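Local coordinates for putative uncharacterized protein (Leishmania major, PDB 3M3I) that is of unknown function but belongs to the DUF985 family of the cupin superfamily and forms a two-chain assembly of beta-barrel subunits, at residues E35-Y39 with F65-P69; N55-T61 with P180-D186; S73-C79 with G152-S158. All blocks are in the same frame, centred on the assembly; numbering follows the deposited sequence.

Contact 1 (E35-Y39 with F65-P69)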
loop_
_atom_site.group_PDB
_atom_site.type_symbol
_atom_site.label_atom_id
_atom_site.label_comp_id
_atom_site.label_asym_id
_atom_site.label_seq_id
_atom_site.Cartn_x
_atom_site.Cartn_y
_atom_site.Cartn_z
ATOM N N GLU A 35 2.632 -1.648 -19.782
ATOM C CA GLU A 35 1.977 -0.321 -19.798
ATOM C C GLU A 35 2.977 0.852 -19.948
ATOM O O GLU A 35 2.653 1.896 -20.519
ATOM C CB GLU A 35 1.120 -0.138 -18.522
ATOM C CG GLU A 35 1.938 0.022 -17.206
ATOM C CD GLU A 35 1.096 -0.054 -15.938
ATOM O OE1 GLU A 35 0.525 -1.131 -15.638
ATOM O OE2 GLU A 35 1.008 0.967 -15.214
ATOM N N GLY A 36 4.190 0.653 -19.441
ATOM C CA GLY A 36 5.236 1.660 -19.453
ATOM C C GLY A 36 5.804 1.675 -18.059
ATOM O O GLY A 36 5.406 0.850 -17.240
ATOM N N GLY A 37 6.723 2.591 -17.773
ATOM C CA GLY A 37 7.341 2.658 -16.462
ATOM C C GLY A 37 8.033 1.378 -16.046
ATOM O O GLY A 37 8.188 0.479 -16.838
ATOM N N TYR A 38 8.434 1.303 -14.780
ATOM C CA TYR A 38 9.259 0.201 -14.287
ATOM C C TYR A 38 8.579 -0.513 -13.106
ATOM O O TYR A 38 7.757 0.076 -12.415
ATOM C CB TYR A 38 10.653 0.731 -13.935
ATOM C CG TYR A 38 11.307 1.440 -15.117
ATOM C CD1 TYR A 38 10.992 2.757 -15.427
ATOM C CD2 TYR A 38 12.217 0.783 -15.939
ATOM C CE1 TYR A 38 11.566 3.408 -16.515
ATOM C CE2 TYR A 38 12.801 1.426 -17.027
ATOM C CZ TYR A 38 12.464 2.741 -17.312
ATOM O OH TYR A 38 13.036 3.395 -18.392
ATOM N N TYR A 39 8.891 -1.791 -12.890
ATOM C CA TYR A 39 8.236 -2.535 -11.825
ATOM C C TYR A 39 8.934 -3.809 -11.346
ATOM O O TYR A 39 9.874 -4.277 -11.945
ATOM C CB TYR A 39 6.807 -2.873 -12.246
ATOM C CG TYR A 39 6.651 -4.211 -12.908
ATOM C CD1 TYR A 39 5.816 -5.182 -12.365
ATOM C CD2 TYR A 39 7.319 -4.511 -14.081
ATOM C CE1 TYR A 39 5.668 -6.404 -12.971
ATOM C CE2 TYR A 39 7.178 -5.733 -14.688
ATOM C CZ TYR A 39 6.353 -6.673 -14.129
ATOM O OH TYR A 39 6.192 -7.893 -14.740
ATOM N N PHE A 65 6.216 0.275 -8.259
ATOM C CA PHE A 65 6.072 0.886 -9.570
ATOM C C PHE A 65 6.787 2.228 -9.627
ATOM O O PHE A 65 6.535 3.086 -8.795
ATOM C CB PHE A 65 4.595 1.066 -9.918
ATOM C CG PHE A 65 4.377 1.587 -11.295
ATOM C CD1 PHE A 65 4.451 0.741 -12.388
ATOM C CD2 PHE A 65 4.142 2.928 -11.510
ATOM C CE1 PHE A 65 4.267 1.224 -13.671
ATOM C CE2 PHE A 65 3.952 3.418 -12.792
ATOM C CZ PHE A 65 4.022 2.562 -13.874
ATOM N N LEU A 66 7.667 2.403 -10.610
ATOM C CA LEU A 66 8.350 3.688 -10.834
ATOM C C LEU A 66 8.000 4.232 -12.222
ATOM O O LEU A 66 7.883 3.487 -13.192
ATOM C CB LEU A 66 9.863 3.549 -10.620
ATOM C CG LEU A 66 10.805 4.748 -10.841
ATOM C CD1 LEU A 66 12.110 4.617 -10.030
ATOM C CD2 LEU A 66 11.136 4.922 -12.318
ATOM N N CYS A 67 7.828 5.547 -12.290
ATOM C CA CYS A 67 7.373 6.259 -13.483
ATOM C C CYS A 67 8.362 7.406 -13.736
ATOM O O CYS A 67 8.861 7.995 -12.793
ATOM C CB CYS A 67 5.975 6.797 -13.209
ATOM S SG CYS A 67 4.948 7.302 -14.610
ATOM N N THR A 68 8.653 7.694 -15.002
ATOM C CA THR A 68 9.540 8.794 -15.393
ATOM C C THR A 68 8.838 9.637 -16.458
ATOM O O THR A 68 7.815 9.223 -16.984
ATOM C CB THR A 68 10.881 8.265 -15.952
ATOM O OG1 THR A 68 10.624 7.235 -16.914
ATOM C CG2 THR A 68 11.756 7.693 -14.846
ATOM N N PRO A 69 9.375 10.830 -16.775
ATOM C CA PRO A 69 8.782 11.604 -17.879
ATOM C C PRO A 69 8.922 10.929 -19.255
ATOM O O PRO A 69 8.052 11.092 -20.105
ATOM C CB PRO A 69 9.541 12.932 -17.830
ATOM C CG PRO A 69 10.119 13.002 -16.462
ATOM C CD PRO A 69 10.414 11.600 -16.071
#

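Contact 2 (N55-T61 with P180-D186)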
loop_
_atom_site.group_PDB
_atom_site.type_symbol
_atom_site.label_atom_id
_atom_site.label_comp_id
_atom_site.label_asym_id
_atom_site.label_seq_id
_atom_site.Cartn_x
_atom_site.Cartn_y
_atom_site.Cartn_z
ATOM N N ASN A 55 -13.616 -15.317 -11.376
ATOM C CA ASN A 55 -12.360 -16.042 -11.532
ATOM C C ASN A 55 -11.518 -16.134 -10.259
ATOM O O ASN A 55 -11.493 -15.209 -9.452
ATOM C CB ASN A 55 -11.531 -15.368 -12.619
ATOM C CG ASN A 55 -12.275 -15.258 -13.945
ATOM O OD1 ASN A 55 -12.955 -16.192 -14.365
ATOM N ND2 ASN A 55 -12.123 -14.125 -14.615
ATOM N N ARG A 56 -10.803 -17.242 -10.107
ATOM C CA ARG A 56 -9.903 -17.437 -8.970
ATOM C C ARG A 56 -8.643 -16.602 -9.119
ATOM O O ARG A 56 -7.925 -16.695 -10.126
ATOM C CB ARG A 56 -9.517 -18.909 -8.801
ATOM C CG ARG A 56 -10.705 -19.835 -8.596
ATOM C CD ARG A 56 -11.446 -19.562 -7.302
ATOM N NE ARG A 56 -10.717 -20.055 -6.139
ATOM C CZ ARG A 56 -11.135 -19.923 -4.886
ATOM N NH1 ARG A 56 -12.268 -19.303 -4.630
ATOM N NH2 ARG A 56 -10.410 -20.401 -3.885
ATOM N N ARG A 57 -8.397 -15.781 -8.102
ATOM C CA ARG A 57 -7.263 -14.867 -8.059
ATOM C C ARG A 57 -6.704 -14.883 -6.651
ATOM O O ARG A 57 -7.383 -15.313 -5.715
ATOM C CB ARG A 57 -7.720 -13.471 -8.407
ATOM C CG ARG A 57 -8.289 -13.322 -9.808
ATOM C CD ARG A 57 -7.203 -13.197 -10.859
ATOM N NE ARG A 57 -7.776 -13.113 -12.204
ATOM C CZ ARG A 57 -8.077 -14.166 -12.969
ATOM N NH1 ARG A 57 -7.855 -15.404 -12.539
ATOM N NH2 ARG A 57 -8.608 -13.976 -14.176
ATOM N N HIS A 58 -5.462 -14.455 -6.498
ATOM C CA HIS A 58 -4.901 -14.209 -5.176
ATOM C C HIS A 58 -5.706 -13.093 -4.494
ATOM O O HIS A 58 -6.177 -12.176 -5.170
ATOM C CB HIS A 58 -3.424 -13.791 -5.286
ATOM C CG HIS A 58 -2.540 -14.852 -5.870
ATOM N ND1 HIS A 58 -2.190 -14.883 -7.204
ATOM C CD2 HIS A 58 -1.960 -15.935 -5.303
ATOM C CE1 HIS A 58 -1.422 -15.938 -7.423
ATOM N NE2 HIS A 58 -1.268 -16.592 -6.284
ATOM N N ALA A 59 -5.875 -13.179 -3.174
ATOM C CA ALA A 59 -6.545 -12.117 -2.427
ATOM C C ALA A 59 -6.013 -10.762 -2.868
ATOM O O ALA A 59 -6.777 -9.877 -3.230
ATOM C CB ALA A 59 -6.357 -12.289 -0.923
ATOM N N TYR A 60 -4.690 -10.622 -2.820
ATOM C CA TYR A 60 -4.000 -9.429 -3.284
ATOM C C TYR A 60 -2.677 -9.811 -3.932
ATOM O O TYR A 60 -2.161 -10.901 -3.722
ATOM C CB TYR A 60 -3.733 -8.474 -2.126
ATOM C CG TYR A 60 -2.721 -9.007 -1.140
ATOM C CD1 TYR A 60 -1.383 -8.682 -1.240
ATOM C CD2 TYR A 60 -3.103 -9.853 -0.117
ATOM C CE1 TYR A 60 -0.463 -9.186 -0.352
ATOM C CE2 TYR A 60 -2.175 -10.363 0.783
ATOM C CZ TYR A 60 -0.855 -10.026 0.654
ATOM O OH TYR A 60 0.065 -10.526 1.542
ATOM N N THR A 61 -2.155 -8.888 -4.724
ATOM C CA THR A 61 -0.826 -8.948 -5.287
ATOM C C THR A 61 -0.289 -7.542 -5.134
ATOM O O THR A 61 -1.057 -6.594 -5.194
ATOM C CB THR A 61 -0.848 -9.359 -6.776
ATOM O OG1 THR A 61 -1.678 -8.469 -7.515
ATOM C CG2 THR A 61 -1.379 -10.784 -6.960
ATOM N N PRO A 180 -9.138 -7.822 -5.529
ATOM C CA PRO A 180 -8.477 -9.110 -5.728
ATOM C C PRO A 180 -7.345 -9.045 -6.772
ATOM O O PRO A 180 -7.334 -8.161 -7.619
ATOM C CB PRO A 180 -9.631 -10.023 -6.177
ATOM C CG PRO A 180 -10.826 -9.417 -5.586
ATOM C CD PRO A 180 -10.601 -7.947 -5.692
ATOM N N GLY A 181 -6.415 -9.992 -6.702
ATOM C CA GLY A 181 -5.068 -9.831 -7.251
ATOM C C GLY A 181 -4.937 -9.627 -8.747
ATOM O O GLY A 181 -5.856 -9.919 -9.521
ATOM N N PHE A 182 -3.769 -9.135 -9.148
ATOM C CA PHE A 182 -3.452 -8.936 -10.553
ATOM C C PHE A 182 -3.213 -10.269 -11.303
ATOM O O PHE A 182 -2.620 -11.218 -10.777
ATOM C CB PHE A 182 -2.224 -8.012 -10.677
ATOM C CG PHE A 182 -1.854 -7.692 -12.087
ATOM C CD1 PHE A 182 -2.422 -6.625 -12.740
ATOM C CD2 PHE A 182 -0.942 -8.459 -12.764
ATOM C CE1 PHE A 182 -2.087 -6.337 -14.040
ATOM C CE2 PHE A 182 -0.617 -8.170 -14.062
ATOM C CZ PHE A 182 -1.194 -7.112 -14.693
ATOM N N ASP A 183 -3.689 -10.308 -12.545
ATOM C CA ASP A 183 -3.492 -11.430 -13.441
ATOM C C ASP A 183 -3.546 -10.828 -14.834
ATOM O O ASP A 183 -4.469 -10.082 -15.151
ATOM C CB ASP A 183 -4.586 -12.493 -13.232
ATOM C CG ASP A 183 -4.318 -13.797 -14.003
ATOM O OD1 ASP A 183 -4.216 -14.862 -13.364
ATOM O OD2 ASP A 183 -4.226 -13.775 -15.259
ATOM N N TYR A 184 -2.548 -11.124 -15.667
ATOM C CA TYR A 184 -2.501 -10.542 -17.014
ATOM C C TYR A 184 -3.724 -10.929 -17.854
ATOM O O TYR A 184 -4.027 -10.263 -18.842
ATOM C CB TYR A 184 -1.199 -10.900 -17.734
ATOM C CG TYR A 184 -0.028 -10.007 -17.374
ATOM C CD1 TYR A 184 0.055 -8.713 -17.850
ATOM C CD2 TYR A 184 1.004 -10.466 -16.554
ATOM C CE1 TYR A 184 1.144 -7.891 -17.522
ATOM C CE2 TYR A 184 2.091 -9.651 -16.209
ATOM C CZ TYR A 184 2.154 -8.375 -16.698
ATOM O OH TYR A 184 3.223 -7.569 -16.363
ATOM N N ARG A 185 -4.465 -11.967 -17.446
ATOM C CA ARG A 185 -5.706 -12.272 -18.132
ATOM C C ARG A 185 -6.706 -11.126 -17.985
ATOM O O ARG A 185 -7.564 -10.972 -18.846
ATOM C CB ARG A 185 -6.286 -13.606 -17.686
ATOM C CG ARG A 185 -5.545 -14.811 -18.261
ATOM C CD ARG A 185 -6.020 -16.131 -17.705
ATOM N NE ARG A 185 -5.775 -16.248 -16.272
ATOM C CZ ARG A 185 -5.973 -17.350 -15.537
ATOM N NH1 ARG A 185 -6.394 -18.485 -16.088
ATOM N NH2 ARG A 185 -5.716 -17.320 -14.233
ATOM N N ASP A 186 -6.565 -10.317 -16.925
ATOM C CA ASP A 186 -7.397 -9.132 -16.674
ATOM C C ASP A 186 -6.728 -7.798 -17.064
ATOM O O ASP A 186 -7.166 -6.719 -16.632
ATOM C CB ASP A 186 -7.723 -9.055 -15.180
ATOM C CG ASP A 186 -8.205 -10.362 -14.621
ATOM O OD1 ASP A 186 -9.021 -10.998 -15.281
ATOM O OD2 ASP A 186 -7.786 -10.754 -13.512
HETATM O O HOH W 1 -11.245 -11.732 -14.175
HETATM O O HOH W 2 -4.027 -13.379 -8.942
#

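Contact 3 (S73-C79 with G152-S158)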
loop_
_atom_site.group_PDB
_atom_site.type_symbol
_atom_site.label_atom_id
_atom_site.label_comp_id
_atom_site.label_asym_id
_atom_site.label_seq_id
_atom_site.Cartn_x
_atom_site.Cartn_y
_atom_site.Cartn_z
ATOM N N SER A 73 3.012 5.416 -17.707
ATOM C CA SER A 73 2.170 4.221 -17.810
ATOM C C SER A 73 1.004 4.589 -18.716
ATOM O O SER A 73 0.285 5.522 -18.431
ATOM C CB SER A 73 1.686 3.790 -16.425
ATOM O OG SER A 73 0.463 3.062 -16.451
ATOM N N HIS A 74 0.821 3.876 -19.819
ATOM C CA HIS A 74 -0.188 4.252 -20.811
ATOM C C HIS A 74 -1.537 3.694 -20.435
ATOM O O HIS A 74 -1.625 2.767 -19.641
ATOM C CB HIS A 74 0.213 3.758 -22.197
ATOM C CG HIS A 74 1.448 4.411 -22.729
ATOM N ND1 HIS A 74 2.713 3.979 -22.405
ATOM C CD2 HIS A 74 1.610 5.474 -23.550
ATOM C CE1 HIS A 74 3.604 4.742 -23.009
ATOM N NE2 HIS A 74 2.960 5.661 -23.705
ATOM N N LEU A 75 -2.584 4.266 -21.014
ATOM C CA LEU A 75 -3.954 3.904 -20.666
ATOM C C LEU A 75 -4.225 2.392 -20.732
ATOM O O LEU A 75 -4.072 1.749 -21.773
ATOM C CB LEU A 75 -4.954 4.684 -21.531
ATOM C CG LEU A 75 -4.943 6.217 -21.355
ATOM C CD1 LEU A 75 -6.089 6.886 -22.093
ATOM C CD2 LEU A 75 -4.997 6.610 -19.887
ATOM N N HIS A 76 -4.600 1.830 -19.592
ATOM C CA HIS A 76 -4.933 0.416 -19.485
ATOM C C HIS A 76 -6.121 0.223 -18.532
ATOM O O HIS A 76 -6.593 1.176 -17.897
ATOM C CB HIS A 76 -3.721 -0.365 -18.986
ATOM C CG HIS A 76 -3.268 0.038 -17.620
ATOM N ND1 HIS A 76 -2.585 1.210 -17.380
ATOM C CD2 HIS A 76 -3.417 -0.563 -16.418
ATOM C CE1 HIS A 76 -2.320 1.306 -16.090
ATOM N NE2 HIS A 76 -2.817 0.245 -15.483
ATOM N N ARG A 77 -6.604 -1.000 -18.431
ATOM C CA ARG A 77 -7.749 -1.268 -17.593
ATOM C C ARG A 77 -7.588 -2.600 -16.854
ATOM O O ARG A 77 -7.035 -3.560 -17.395
ATOM C CB ARG A 77 -9.028 -1.239 -18.430
ATOM C CG ARG A 77 -10.307 -1.529 -17.659
ATOM C CD ARG A 77 -11.330 -2.162 -18.557
ATOM N NE ARG A 77 -12.039 -1.183 -19.364
ATOM C CZ ARG A 77 -12.505 -1.396 -20.591
ATOM N NH1 ARG A 77 -12.314 -2.550 -21.216
ATOM N NH2 ARG A 77 -13.159 -0.429 -21.207
ATOM N N LEU A 78 -8.061 -2.625 -15.608
ATOM C CA LEU A 78 -8.035 -3.813 -14.770
ATOM C C LEU A 78 -9.481 -4.181 -14.505
ATOM O O LEU A 78 -10.383 -3.546 -15.024
ATOM C CB LEU A 78 -7.290 -3.531 -13.458
ATOM C CG LEU A 78 -5.800 -3.181 -13.570
ATOM C CD1 LEU A 78 -5.260 -2.569 -12.290
ATOM C CD2 LEU A 78 -4.965 -4.400 -13.941
ATOM N N CYS A 79 -9.710 -5.224 -13.731
ATOM C CA CYS A 79 -11.066 -5.534 -13.289
ATOM C C CYS A 79 -11.205 -5.510 -11.759
ATOM O O CYS A 79 -12.293 -5.659 -11.251
ATOM C CB CYS A 79 -11.536 -6.869 -13.880
ATOM S SG CYS A 79 -11.295 -8.265 -12.819
ATOM N N GLY A 152 -11.673 -0.558 -9.975
ATOM C CA GLY A 152 -11.764 -1.543 -11.039
ATOM C C GLY A 152 -12.714 -1.076 -12.127
ATOM O O GLY A 152 -13.788 -0.566 -11.850
ATOM N N GLY A 153 -12.300 -1.240 -13.371
ATOM C CA GLY A 153 -13.103 -0.861 -14.518
ATOM C C GLY A 153 -12.718 0.495 -15.054
ATOM O O GLY A 153 -13.170 0.872 -16.118
ATOM N N ALA A 154 -11.880 1.230 -14.329
ATOM C CA ALA A 154 -11.396 2.517 -14.809
ATOM C C ALA A 154 -10.361 2.340 -15.917
ATOM O O ALA A 154 -9.532 1.439 -15.854
ATOM C CB ALA A 154 -10.805 3.339 -13.658
ATOM N N ILE A 155 -10.441 3.187 -16.941
ATOM C CA ILE A 155 -9.361 3.352 -17.911
ATOM C C ILE A 155 -8.417 4.406 -17.328
ATOM O O ILE A 155 -8.815 5.552 -17.130
ATOM C CB ILE A 155 -9.895 3.807 -19.275
ATOM C CG1 ILE A 155 -10.810 2.734 -19.889
ATOM C CG2 ILE A 155 -8.751 4.121 -20.243
ATOM C CD1 ILE A 155 -11.725 3.263 -20.949
ATOM N N PHE A 156 -7.175 4.018 -17.044
ATOM C CA PHE A 156 -6.240 4.891 -16.332
ATOM C C PHE A 156 -4.760 4.730 -16.707
ATOM O O PHE A 156 -4.341 3.700 -17.238
ATOM C CB PHE A 156 -6.396 4.693 -14.829
ATOM C CG PHE A 156 -5.907 3.368 -14.327
ATOM C CD1 PHE A 156 -6.552 2.200 -14.662
ATOM C CD2 PHE A 156 -4.827 3.292 -13.479
ATOM C CE1 PHE A 156 -6.115 0.992 -14.189
ATOM C CE2 PHE A 156 -4.396 2.079 -13.001
ATOM C CZ PHE A 156 -5.040 0.936 -13.348
ATOM N N GLY A 157 -3.967 5.750 -16.391
ATOM C CA GLY A 157 -2.527 5.733 -16.686
ATOM C C GLY A 157 -1.799 6.661 -15.745
ATOM O O GLY A 157 -2.442 7.286 -14.925
ATOM N N SER A 158 -0.474 6.764 -15.855
ATOM C CA SER A 158 0.270 7.664 -14.992
ATOM C C SER A 158 1.420 8.382 -15.690
ATOM O O SER A 158 1.902 7.927 -16.716
ATOM C CB SER A 158 0.752 6.934 -13.731
ATOM O OG SER A 158 1.896 6.144 -13.969
#

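Contact 1 (E35-Y39 with F65-P69)
Tyr-38 lays its ring alongside Leu-66, with Tyr-38 CD1 3.8 Å from Leu-66 CD2, while Tyr-38 CE1 comes within 4.0 Å of Thr-68 OG1, which lies at the ring edge. Beneath this pair, in the antiparallel cupin beta-barrel, strand 38-44 starts its pairing with the end of strand 56-67. Tyr-38 and Leu-66 form a hydrogen-bonded pair: Tyr-38 N gives to Leu-66 O at 2.8 Å and Leu-66 N to Tyr-38 O at 2.9 Å, both nearly straight. Helix 21-27 packs on this face through Ile-25 and Trp-24. Next along, Tyr-39 and Phe-65 form a non-hydrogen-bonded pair on the other face, where Phe-65 also meets Trp-84, Val-174 and Ser-158, so its ring sits between the two sheets of the barrel. That ring reaches back under the turn leading into the strand. Gly-37 has positive phi, and a CB there would lie only 2.8 Å from both Phe-65 CZ and Leu-66 O, so the absence of a side chain lets the chain pass this close. Glu-35 comes back beside the same ring, its carboxylate hydrogen-bonded to Ser-73 OG, with Glu-35 OE2 3.6 Å from Phe-65 CE1.

Contact 2 (N55-T61 with P180-D186)
The two backbones meet briefly and without regular strand pairing: CA atoms come nearest at Tyr-60 and Gly-181 (4.1 Å), and at Ala-59 and Pro-180 (4.9 Å). Here, at one end of the cupin barrel, strand 56-67 is interrupted around Ala-59 and Tyr-60, and the loop after strand 172-179 starts with a cis peptide bond before Pro-180. Gly-181 N donates to His-58 O at 2.7 Å. Beside it, Pro-180 CA makes a CA-H...O contact with Ala-59 O at 3.1 Å. A CB on Gly-181 would clash with His-58 O and Thr-61 CG2, so glycine allows this approach. Thr-61 extends the backbone match with its side chain, as Phe-182 N donates to Thr-61 OG1 at 2.7 Å. Tyr-60 turns the other way, and Tyr-60 OH hydrogen-bonds to Asp-81 of the second subunit, which puts this corner at the dimer interface.

Farther along, charge takes over. Arg-57 forms a two-pronged salt bridge with Asp-186: Arg-57 NE to Asp-186 OD2 at 2.7 Å and Arg-57 NH2 to Asp-186 OD1 at 3.2 Å. Asp-183 CB lies over one face of that guanidinium. Asp-183 itself forms an Asx turn, accepting Arg-185 N at OD2, and a salt bridge to the Arg-185 side chain; its negative charge helps offset the close approach of Arg-57 NH1 to Arg-185 NH2 (3.3 Å). A water bridges the two segments, accepting from Asn-55 ND2 and donating to Asp-186 OD1, each at 2.6 Å.

Contact 3 (S73-C79 with G152-S158)
This is a buried antiparallel strand pairing near the centre of the chain, in which 73-79 and 152-158 run in opposite directions, only 1° from exactly antiparallel end to end. Ser-73 and Ser-158 form one hydrogen-bonded pair, Ser-73 N to Ser-158 O at 2.9 Å and Ser-158 N to Ser-73 O at 3.0 Å. His-76 and Phe-156 form another, with His-76 N to Phe-156 O and Phe-156 N to His-76 O both at 3.0 Å. Between them a beta bulge shifts the register by one, setting His-74 and Leu-75 against the single residue Gly-157. A CB on Gly-157 would stand 2.6 Å from Ser-73 O, so glycine permits the close approach. The chain also turns a corner at Leu-75; within the first segment, His-76 ND1 donates to His-74 O at 2.9 Å across it.

In the cupin barrel, strands 76-77 and 155-159 are neighbours in the sheet that faces the one holding Phe-65 and Trp-84. The side chains of Ser-73, His-76, Phe-156 and Ser-158 share the inward face: Phe-65 touches both serines and Trp-84 touches Phe-156. The His-76 and Phe-156 rings meet obliquely, centroids 4.2 Å apart and planes at 47°, and Leu-78 CD1 meets the ring edge at Phe-156 CZ, 3.7 Å away. At the corner Leu-75 CB packs on Ile-155 CG2 at 4.0 Å; Arg-77, on the Ile-155 face, is held by a salt bridge to Glu-188. Toward Gly-152 the pairing loosens, Gly-153 N giving only a weak bond to Leu-78 O at 3.4 Å.

How the contacts relate
From the N terminus, the chain passes 35-39, runs out along strand 38-44 and returns through 55-61 along strand 56-67, so contact 1 closes the first loop when 65-69 arrives. Contact 2 opens inside that loop and crosses contact 1, for its second half comes only at 180-186. Contact 3, in series after contact 1, closes its own loop at 152-158 and lies nested within contact 2. Contact 1 joins neighbouring strands of the larger sheet, contact 3 neighbouring strands of the smaller, and contact 2 ties the loop between the sheets to strand 56-67. They also touch: Glu-35 reaches Ser-73 and His-74, Phe-182 packs on Leu-78, and Tyr-39 makes a weak contact with Tyr-184.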